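Local coordinates for protein acyl-CoA dehydrogenase (Bacillus subtilis, PDB 5LNX) that is an FAD-dependent acyl-CoA dehydrogenase that converts 2,3-saturated acyl-CoA thioesters into their 2,3-dehydro forms, passing the electrons to an acceptor, at residues K105-P110 with I183-T188; A321-V326 with G362-Q367. All coordinates share one frame; numbering follows the deposited sequence.

Contact 1 (K105-P110 with I183-T188); sequences KMKYIP and IVEKNT
Tyr108 reaches from helix 102-114 to Glu185 at the end of strand 179-185, where its ring edge and hydroxyl meet the carboxylate. From CB, which points at the strand, the ring leaves with CG anti to the carbonyl carbon (chi1 -70°), a course that carries its edge to the carboxylate. Within the helix, CG of the preceding residue, Lys107, lies over one face of the Tyr108 ring, 3.9 Å above the plane over its centre. Further out, Tyr108 CE1 comes within 3.3 Å of Glu185 OE1, and Glu185 CD lies in the plane of the ring at its edge. At the tip, Tyr108 OH is 2.7 Å from Glu185 OE1. The same hydroxyl also has Asn221 OD1 as a hydrogen-bonding partner, so its single proton has two acceptors within reach. Ring and carboxylate planes stand 75° apart, and the two side chains cross at about a right angle. Lys107, extended along its length, brings NZ to 4.0 Å from Glu185 OE1, a long salt bridge. Around this junction Tyr108 packs on Ile96 of helix 94-99 and Ile163 of strand 163-169, while Ile183 pairs through its backbone with Asn221. The contact thus ties a helix of the N-terminal domain to the mixed sheet of the middle domain.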
loop_
_atom_site.group_PDB
_atom_site.type_symbol
_atom_site.label_atom_id
_atom_site.label_comp_id
_atom_site.label_asym_id
_atom_site.label_seq_id
_atom_site.Cartn_x
_atom_site.Cartn_y
_atom_site.Cartn_z
ATOM N N LYS D 105 -38.439 -24.638 -14.025
ATOM C CA LYS D 105 -37.496 -25.358 -13.181
ATOM C C LYS D 105 -37.337 -26.779 -13.724
ATOM O O LYS D 105 -36.223 -27.235 -13.964
ATOM C CB LYS D 105 -37.980 -25.415 -11.730
ATOM C CG LYS D 105 -38.251 -24.065 -11.075
ATOM C CD LYS D 105 -38.101 -24.129 -9.561
ATOM C CE LYS D 105 -38.836 -23.014 -8.842
ATOM N NZ LYS D 105 -39.703 -23.518 -7.736
ATOM N N MET D 106 -38.468 -27.452 -13.935
ATOM C CA MET D 106 -38.488 -28.838 -14.420
ATOM C C MET D 106 -37.931 -28.985 -15.835
ATOM O O MET D 106 -37.237 -29.960 -16.137
ATOM C CB MET D 106 -39.914 -29.387 -14.412
ATOM N N LYS D 107 -38.236 -28.022 -16.698
ATOM C CA LYS D 107 -37.840 -28.101 -18.104
ATOM C C LYS D 107 -36.337 -27.901 -18.282
ATOM O O LYS D 107 -35.689 -28.591 -19.082
ATOM C CB LYS D 107 -38.596 -27.057 -18.937
ATOM C CG LYS D 107 -38.249 -27.067 -20.425
ATOM C CD LYS D 107 -39.122 -26.115 -21.226
ATOM C CE LYS D 107 -38.683 -26.050 -22.686
ATOM N NZ LYS D 107 -39.588 -25.314 -23.617
ATOM N N TYR D 108 -35.795 -26.924 -17.559
ATOM C CA TYR D 108 -34.456 -26.376 -17.867
ATOM C C TYR D 108 -33.329 -26.799 -16.929
ATOM O O TYR D 108 -32.186 -26.942 -17.368
ATOM C CB TYR D 108 -34.521 -24.856 -17.908
ATOM C CG TYR D 108 -35.287 -24.334 -19.098
ATOM C CD1 TYR D 108 -34.786 -24.487 -20.390
ATOM C CD2 TYR D 108 -36.500 -23.670 -18.935
ATOM C CE1 TYR D 108 -35.477 -23.996 -21.487
ATOM C CE2 TYR D 108 -37.189 -23.170 -20.023
ATOM C CZ TYR D 108 -36.679 -23.344 -21.293
ATOM O OH TYR D 108 -37.348 -22.831 -22.370
ATOM N N ILE D 109 -33.654 -26.996 -15.655
ATOM C CA ILE D 109 -32.638 -27.224 -14.611
ATOM C C ILE D 109 -31.913 -28.595 -14.643
ATOM O O ILE D 109 -30.694 -28.628 -14.517
ATOM C CB ILE D 109 -33.215 -26.995 -13.184
ATOM N N PRO D 110 -32.651 -29.723 -14.775
ATOM C CA PRO D 110 -32.016 -31.048 -14.729
ATOM C C PRO D 110 -30.862 -31.192 -15.706
ATOM O O PRO D 110 -29.810 -31.732 -15.356
ATOM C CB PRO D 110 -33.155 -32.003 -15.100
ATOM C CG PRO D 110 -34.401 -31.288 -14.737
ATOM C CD PRO D 110 -34.114 -29.826 -14.942
ATOM N N ILE D 183 -35.174 -16.537 -20.123
ATOM C CA ILE D 183 -34.505 -17.811 -20.435
ATOM C C ILE D 183 -34.348 -17.962 -21.950
ATOM O O ILE D 183 -35.284 -18.354 -22.650
ATOM C CB ILE D 183 -35.349 -19.033 -19.956
ATOM C CG1 ILE D 183 -35.389 -19.174 -18.410
ATOM N N VAL D 184 -33.167 -17.652 -22.462
ATOM C CA VAL D 184 -32.887 -17.769 -23.898
ATOM C C VAL D 184 -32.117 -19.050 -24.207
ATOM O O VAL D 184 -31.078 -19.313 -23.611
ATOM C CB VAL D 184 -32.099 -16.567 -24.441
ATOM C CG1 VAL D 184 -31.949 -16.671 -25.960
ATOM C CG2 VAL D 184 -32.803 -15.271 -24.072
ATOM N N GLU D 185 -32.635 -19.815 -25.158
ATOM C CA GLU D 185 -32.013 -21.043 -25.632
ATOM C C GLU D 185 -31.136 -20.738 -26.831
ATOM O O GLU D 185 -31.442 -19.858 -27.638
ATOM C CB GLU D 185 -33.076 -22.076 -26.023
ATOM C CG GLU D 185 -33.994 -22.482 -24.872
ATOM C CD GLU D 185 -35.019 -23.554 -25.230
ATOM O OE1 GLU D 185 -36.159 -23.582 -24.678
ATOM O OE2 GLU D 185 -34.665 -24.431 -26.038
ATOM N N LYS D 186 -30.067 -21.510 -26.969
ATOM C CA LYS D 186 -28.963 -21.197 -27.906
ATOM C C LYS D 186 -29.366 -21.301 -29.393
ATOM O O LYS D 186 -28.929 -20.506 -30.230
ATOM C CB LYS D 186 -27.735 -22.079 -27.570
ATOM C CG LYS D 186 -27.629 -23.419 -28.292
ATOM C CD LYS D 186 -26.274 -24.062 -28.030
ATOM C CE LYS D 186 -25.983 -25.204 -28.988
ATOM N NZ LYS D 186 -26.765 -26.423 -28.641
ATOM N N ASN D 187 -30.233 -22.255 -29.696
ATOM C CA ASN D 187 -30.772 -22.446 -31.052
ATOM C C ASN D 187 -31.934 -21.491 -31.435
ATOM O O ASN D 187 -32.735 -21.783 -32.325
ATOM C CB ASN D 187 -31.187 -23.924 -31.233
ATOM C CG ASN D 187 -30.004 -24.887 -31.113
ATOM O OD1 ASN D 187 -28.864 -24.555 -31.469
ATOM N ND2 ASN D 187 -30.281 -26.096 -30.654
ATOM N N THR D 188 -32.000 -20.344 -30.773
ATOM C CA THR D 188 -33.058 -19.368 -30.980
ATOM C C THR D 188 -32.837 -18.645 -32.318
ATOM O O THR D 188 -31.718 -18.197 -32.607
ATOM C CB THR D 188 -33.066 -18.392 -29.773
ATOM O OG1 THR D 188 -34.319 -17.707 -29.629
#

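Contact 2 (A321-V326 with G362-Q367); sequences ASDAAV and GTNEIQ. With FAD (flavin-adenine dinucleotide), chain S.
Ser322 OG is held by two partners: Asn364 ND2 donates to it across the contact at 3.0 Å, and the hydroxyl in turn bonds to Lys318 O, one turn earlier in its own helix. The N-H of Asn364 points well at the oxygen (156°), which lies close to the amide plane. Ser322 OG sits between the backbone N and the carbonyl carbon (chi1 60°), within reach of both partners. Asp323 OD1 lies 2.6 Å from Asn364 ND2, the Asp323 carboxylate and Asn364 amide planes 63° apart; OD1 accepts from Gln358 NE2, while OD2 forms a salt bridge with Arg368. Beside Asn364, the start of its helix binds the adenosine ribose of FAD. Thr363, the N-cap residue, donates through OG1 to FAD O2B at 2.6 Å, and that ribose hydroxyl donates on to Glu365 OE1, also at 2.6 Å. Gln334 of the second subunit bonds to Glu365 OE1 through NE2 and to FAD through its backbone O, helping to position the carboxylate that holds the ribose. Through Ser322 and Asn364, helix 311-326, which packs Ala321 and Ala325 on Ala248 of helix 229-265, is joined to the N-terminus of helix 364-376 within the helical C-terminal domain.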
loop_
_atom_site.group_PDB
_atom_site.type_symbol
_atom_site.label_atom_id
_atom_site.label_comp_id
_atom_site.label_asym_id
_atom_site.label_seq_id
_atom_site.Cartn_x
_atom_site.Cartn_y
_atom_site.Cartn_z
ATOM N N ALA D 321 -10.463 -10.433 -1.443
ATOM C CA ALA D 321 -9.821 -11.591 -2.076
ATOM C C ALA D 321 -9.204 -11.211 -3.416
ATOM O O ALA D 321 -8.039 -11.520 -3.683
ATOM C CB ALA D 321 -10.822 -12.719 -2.241
ATOM N N SER D 322 -9.955 -10.466 -4.219
ATOM C CA SER D 322 -9.488 -10.042 -5.550
ATOM C C SER D 322 -8.191 -9.241 -5.453
ATOM O O SER D 322 -7.205 -9.557 -6.100
ATOM C CB SER D 322 -10.577 -9.244 -6.306
ATOM O OG SER D 322 -10.982 -8.060 -5.630
ATOM N N ASP D 323 -8.208 -8.188 -4.663
ATOM C CA ASP D 323 -7.032 -7.324 -4.491
ATOM C C ASP D 323 -5.861 -8.093 -3.903
ATOM O O ASP D 323 -4.719 -7.888 -4.271
ATOM C CB ASP D 323 -7.356 -6.135 -3.564
ATOM C CG ASP D 323 -8.247 -5.101 -4.228
ATOM O OD1 ASP D 323 -8.553 -5.265 -5.421
ATOM O OD2 ASP D 323 -8.608 -4.111 -3.564
ATOM N N ALA D 324 -6.173 -8.924 -2.925
ATOM C CA ALA D 324 -5.178 -9.767 -2.253
ATOM C C ALA D 324 -4.516 -10.698 -3.251
ATOM O O ALA D 324 -3.325 -10.988 -3.173
ATOM C CB ALA D 324 -5.827 -10.568 -1.116
ATOM N N ALA D 325 -5.320 -11.180 -4.176
ATOM C CA ALA D 325 -4.881 -12.175 -5.154
ATOM C C ALA D 325 -3.939 -11.554 -6.172
ATOM O O ALA D 325 -2.881 -12.098 -6.482
ATOM C CB ALA D 325 -6.094 -12.783 -5.844
ATOM N N VAL D 326 -4.348 -10.422 -6.713
ATOM C CA VAL D 326 -3.481 -9.626 -7.596
ATOM C C VAL D 326 -2.136 -9.429 -6.958
ATOM O O VAL D 326 -1.116 -9.436 -7.642
ATOM C CB VAL D 326 -4.056 -8.229 -7.869
ATOM C CG1 VAL D 326 -3.137 -7.423 -8.762
ATOM C CG2 VAL D 326 -5.403 -8.351 -8.527
ATOM N N GLY D 362 -18.934 -6.938 -10.982
ATOM C CA GLY D 362 -18.924 -5.706 -10.215
ATOM C C GLY D 362 -17.515 -5.304 -9.857
ATOM O O GLY D 362 -16.940 -5.836 -8.899
ATOM N N THR D 363 -16.962 -4.377 -10.638
ATOM C CA THR D 363 -15.624 -3.821 -10.383
ATOM C C THR D 363 -15.489 -3.413 -8.923
ATOM O O THR D 363 -16.458 -2.997 -8.296
ATOM C CB THR D 363 -15.317 -2.568 -11.207
ATOM O OG1 THR D 363 -16.158 -1.496 -10.760
ATOM C CG2 THR D 363 -15.514 -2.792 -12.698
ATOM N N ASN D 364 -14.264 -3.459 -8.411
ATOM C CA ASN D 364 -13.975 -3.085 -7.015
ATOM C C ASN D 364 -14.279 -1.636 -6.663
ATOM O O ASN D 364 -14.512 -1.312 -5.504
ATOM C CB ASN D 364 -12.503 -3.366 -6.694
ATOM C CG ASN D 364 -12.210 -4.820 -6.649
ATOM O OD1 ASN D 364 -13.104 -5.669 -6.823
ATOM N ND2 ASN D 364 -10.986 -5.140 -6.344
ATOM N N GLU D 365 -14.271 -0.758 -7.661
ATOM C CA GLU D 365 -14.835 0.613 -7.487
ATOM C C GLU D 365 -16.310 0.539 -7.105
ATOM O O GLU D 365 -16.742 1.140 -6.133
ATOM C CB GLU D 365 -14.624 1.493 -8.721
ATOM C CG GLU D 365 -13.178 1.882 -8.958
ATOM C CD GLU D 365 -12.330 0.681 -9.341
ATOM O OE1 GLU D 365 -12.792 -0.109 -10.170
ATOM O OE2 GLU D 365 -11.242 0.467 -8.767
ATOM N N ILE D 366 -17.050 -0.292 -7.811
ATOM C CA ILE D 366 -18.472 -0.505 -7.504
ATOM C C ILE D 366 -18.699 -1.124 -6.127
ATOM O O ILE D 366 -19.678 -0.799 -5.429
ATOM C CB ILE D 366 -19.174 -1.379 -8.581
ATOM C CG1 ILE D 366 -19.225 -0.644 -9.913
ATOM C CG2 ILE D 366 -20.585 -1.772 -8.149
ATOM C CD1 ILE D 366 -19.687 0.778 -9.818
ATOM N N GLN D 367 -17.825 -2.051 -5.772
ATOM C CA GLN D 367 -17.952 -2.806 -4.520
ATOM C C GLN D 367 -17.751 -1.888 -3.314
ATOM O O GLN D 367 -18.442 -2.005 -2.285
ATOM C CB GLN D 367 -16.935 -3.946 -4.474
ATOM C CG GLN D 367 -17.043 -4.923 -5.648
ATOM C CD GLN D 367 -18.273 -5.820 -5.617
ATOM O OE1 GLN D 367 -19.025 -5.874 -4.631
ATOM N NE2 GLN D 367 -18.441 -6.585 -6.683
HETATM P PA FAD S . -17.073 0.269 -16.833
HETATM O O1A FAD S . -18.120 -0.320 -15.903
HETATM O O2A FAD S . -17.353 1.356 -17.817
HETATM O O5B FAD S . -15.940 0.828 -15.836
HETATM C C5B FAD S . -14.671 1.328 -16.232
HETATM C C4B FAD S . -13.929 1.646 -14.936
HETATM O O4B FAD S . -14.589 2.750 -14.366
HETATM C C3B FAD S . -13.988 0.509 -13.927
HETATM O O3B FAD S . -12.796 0.454 -13.134
HETATM C C2B FAD S . -15.131 0.870 -13.023
HETATM O O2B FAD S . -14.823 0.552 -11.677
HETATM C C1B FAD S . -15.164 2.361 -13.138
HETATM N N9A FAD S . -16.467 2.993 -12.992
HETATM C C8A FAD S . -17.404 3.237 -13.936
HETATM N N7A FAD S . -18.439 3.945 -13.387
HETATM C C5A FAD S . -18.149 4.138 -12.074
HETATM C C6A FAD S . -18.742 4.799 -10.908
HETATM N N6A FAD S . -19.934 5.411 -10.976
HETATM N N1A FAD S . -18.049 4.798 -9.749
HETATM C C2A FAD S . -16.845 4.229 -9.588
HETATM N N3A FAD S . -16.249 3.605 -10.608
HETATM C C4A FAD S . -16.828 3.539 -11.835
HETATM N N1 FAD S . -20.869 -9.572 -18.144
HETATM C C2 FAD S . -21.983 -10.334 -18.024
HETATM O O2 FAD S . -23.078 -9.762 -18.101
HETATM N N3 FAD S . -21.963 -11.668 -17.817
HETATM C C4 FAD S . -20.813 -12.348 -17.725
HETATM O O4 FAD S . -20.796 -13.589 -17.539
HETATM C C4X FAD S . -19.556 -11.587 -17.867
HETATM N N5 FAD S . -18.361 -12.211 -17.788
HETATM C C5X FAD S . -17.211 -11.516 -17.940
HETATM C C6 FAD S . -16.035 -12.221 -17.934
HETATM C C7 FAD S . -14.824 -11.585 -18.044
HETATM C C7M FAD S . -13.602 -12.457 -17.904
HETATM C C8 FAD S . -14.803 -10.110 -18.240
HETATM C C8M FAD S . -13.529 -9.320 -18.377
HETATM C C9 FAD S . -15.984 -9.409 -18.287
HETATM C C9A FAD S . -17.210 -10.047 -18.152
HETATM N N10 FAD S . -18.462 -9.357 -18.256
HETATM C C10 FAD S . -19.645 -10.117 -18.087
HETATM C "C1'" FAD S . -18.532 -7.894 -18.397
HETATM C "C2'" FAD S . -18.194 -7.249 -17.032
HETATM O "O2'" FAD S . -19.149 -7.523 -15.991
HETATM C "C3'" FAD S . -17.979 -5.750 -17.187
HETATM O "O3'" FAD S . -16.681 -5.547 -17.741
HETATM C "C4'" FAD S . -18.150 -5.023 -15.861
HETATM O "O4'" FAD S . -19.529 -5.095 -15.459
HETATM C "C5'" FAD S . -17.669 -3.551 -15.918
HETATM O "O5'" FAD S . -18.189 -2.747 -16.978
HETATM P P FAD S . -17.276 -2.155 -18.196
HETATM O O1P FAD S . -18.114 -1.322 -19.148
HETATM O O2P FAD S . -16.455 -3.276 -18.771
HETATM O O3P FAD S . -16.357 -0.962 -17.606
#

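The two contacts lie on opposite sides of the chain's centre, their own centres about 32 Å apart, and share no helix or strand. Contact 1 is partly buried and joins different domains, helical N-terminal to beta-rich middle; contact 2 is buried and stays within the C-terminal domain, joining helix to helix. Their chemistry follows suit. In contact 1 an aromatic hydroxyl meets one carboxylate, with a lysine in a long salt bridge to it. Contact 2 relies on short side chains, with an amide donating to a hydroxyl, and its second segment also binds FAD beside another subunit, whereas no other chain touches contact 1.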